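Local structure of acetyl-CoA acetyltransferase (3SS6) at residues Ala12-Ile17 with Gly195-Gln200. The protein probably catalyses the thiolase reaction, the reversible condensation of two acetyl-CoA molecules into acetoacetyl-CoA and free coenzyme A. Sequence-based numbering, arbitrary orientation.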
# COMPACT_ATOMS: atom_id res chain seq x y z
N ALA A 12 37.00 17.30 -7.26
CA ALA A 12 36.35 16.03 -7.57
C ALA A 12 36.27 15.23 -6.29
O ALA A 12 37.30 14.76 -5.79
CB ALA A 12 37.15 15.28 -8.63
N VAL A 13 35.07 15.09 -5.74
CA VAL A 13 34.90 14.45 -4.44
C VAL A 13 33.70 13.51 -4.45
O VAL A 13 32.85 13.60 -5.33
CB VAL A 13 34.73 15.48 -3.31
CG1 VAL A 13 36.05 16.22 -3.07
CG2 VAL A 13 33.59 16.45 -3.62
N ARG A 14 33.63 12.62 -3.46
CA ARG A 14 32.51 11.69 -3.40
C ARG A 14 32.23 11.28 -1.97
O ARG A 14 33.10 11.39 -1.12
CB ARG A 14 32.83 10.44 -4.21
CG ARG A 14 34.04 9.63 -3.68
CD ARG A 14 34.20 8.34 -4.49
NE ARG A 14 35.27 7.42 -4.06
CZ ARG A 14 35.12 6.46 -3.14
NH1 ARG A 14 33.97 6.32 -2.47
NH2 ARG A 14 36.13 5.64 -2.88
N SER A 15 31.02 10.82 -1.70
CA SER A 15 30.77 10.17 -0.41
C SER A 15 31.47 8.81 -0.45
O SER A 15 31.83 8.33 -1.53
CB SER A 15 29.27 9.96 -0.22
OG SER A 15 28.77 8.97 -1.11
N PRO A 16 31.65 8.18 0.72
CA PRO A 16 31.96 6.75 0.64
C PRO A 16 30.72 6.06 0.08
O PRO A 16 29.62 6.63 0.11
CB PRO A 16 32.19 6.34 2.11
CG PRO A 16 32.14 7.62 2.92
CD PRO A 16 31.34 8.60 2.09
N ILE A 17 30.89 4.84 -0.41
CA ILE A 17 29.76 4.10 -0.99
C ILE A 17 29.20 3.14 0.06
O ILE A 17 29.91 2.27 0.56
CB ILE A 17 30.17 3.35 -2.27
CG1 ILE A 17 30.65 4.35 -3.33
CG2 ILE A 17 29.00 2.51 -2.80
CD1 ILE A 17 31.40 3.71 -4.49
N GLY A 195 45.37 4.37 1.74
CA GLY A 195 44.93 5.74 1.87
C GLY A 195 44.68 6.45 0.54
O GLY A 195 44.53 7.67 0.51
N TYR A 196 44.61 5.68 -0.54
CA TYR A 196 44.43 6.27 -1.87
C TYR A 196 43.15 7.12 -2.00
O TYR A 196 43.10 8.07 -2.80
CB TYR A 196 44.40 5.19 -2.96
CG TYR A 196 45.68 4.43 -3.18
CD1 TYR A 196 46.88 4.84 -2.60
CD2 TYR A 196 45.70 3.30 -3.99
CE1 TYR A 196 48.06 4.13 -2.81
CE2 TYR A 196 46.86 2.59 -4.20
CZ TYR A 196 48.04 3.00 -3.62
OH TYR A 196 49.19 2.29 -3.84
N PHE A 197 42.12 6.76 -1.24
CA PHE A 197 40.82 7.42 -1.37
C PHE A 197 40.62 8.50 -0.31
O PHE A 197 39.58 9.15 -0.27
CB PHE A 197 39.67 6.41 -1.24
CG PHE A 197 39.66 5.32 -2.28
CD1 PHE A 197 40.21 5.51 -3.54
CD2 PHE A 197 39.08 4.09 -1.99
CE1 PHE A 197 40.18 4.49 -4.49
CE2 PHE A 197 39.04 3.08 -2.93
CZ PHE A 197 39.59 3.27 -4.18
N ASP A 198 41.59 8.67 0.58
CA ASP A 198 41.44 9.60 1.69
C ASP A 198 41.04 11.01 1.23
O ASP A 198 40.13 11.62 1.79
CB ASP A 198 42.75 9.70 2.47
CG ASP A 198 43.01 8.49 3.33
OD1 ASP A 198 42.22 7.53 3.30
OD2 ASP A 198 44.02 8.50 4.06
N ASP A 199 41.74 11.52 0.23
CA ASP A 199 41.53 12.90 -0.24
C ASP A 199 40.17 13.10 -0.90
O ASP A 199 39.53 14.14 -0.74
CB ASP A 199 42.62 13.30 -1.24
CG ASP A 199 43.99 13.46 -0.59
OD1 ASP A 199 44.06 13.84 0.59
OD2 ASP A 199 45.00 13.21 -1.29
N GLN A 200 39.75 12.10 -1.67
CA GLN A 200 38.54 12.27 -2.47
C GLN A 200 37.24 12.05 -1.70
O GLN A 200 36.19 12.49 -2.15
CB GLN A 200 38.56 11.35 -3.69
CG GLN A 200 38.30 9.87 -3.37
CD GLN A 200 38.68 8.95 -4.51
OE1 GLN A 200 37.83 8.26 -5.08
NE2 GLN A 200 39.97 8.93 -4.86
O HOH W 1 37.56 5.56 -5.63
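At Gly195 the chain leaves helix 174-194 through a Schellman motif, its positive phi breaking the helical path, and a type I turn to Asp198 follows at once. The turn brings the Phe197 ring to the tip of the Arg14 side chain, with CG anti to its own carbonyl carbon (chi1 -61°). One face of its ring takes the guanidinium of Arg14 edge-on: NH2 lies 3.4 Å from Phe197 CD2, over the rim rather than the centre, and the two planes stand 72° apart. This is a cation-pi contact, Arg14 CZ lying 5.0 Å from the centroid of the Phe197 ring and over its face.

Gln200 then bonds the same arginine twice, at its backbone N and at NE. Gln200 O accepts a hydrogen bond from Arg14 N at 2.9 Å, the donor lying nearly along the C=O axis, while Val13 CA brings a C-H against that oxygen. Its side chain, extended beyond CG, crosses the extended arginine chain obliquely, and Gln200 OE1 offers a lone pair to Arg14 NE at 2.9 Å in a nearly straight bond, the amide turned almost perpendicular to the guanidinium. A water over the Phe197 face donates to Gln200 OE1 (2.8 Å) and weakly accepts from Arg14 NH2; Ser362 of helix 352-370 also bonds to OE1.

With NE held by the amide, Arg14 NH1 reaches Ser15 O at 3.1 Å and forms a salt bridge with Asp218, which probably balances the buried charge; together these bonds fix the rotation of the guanidinium. Arg14 N continues the pairing of a central strand of the mixed thiolase sheet out to the loop that follows helix 174-194: an arginine pinned by backbone, amide, carboxylate and ring joins strand and loop within the N-terminal thiolase domain.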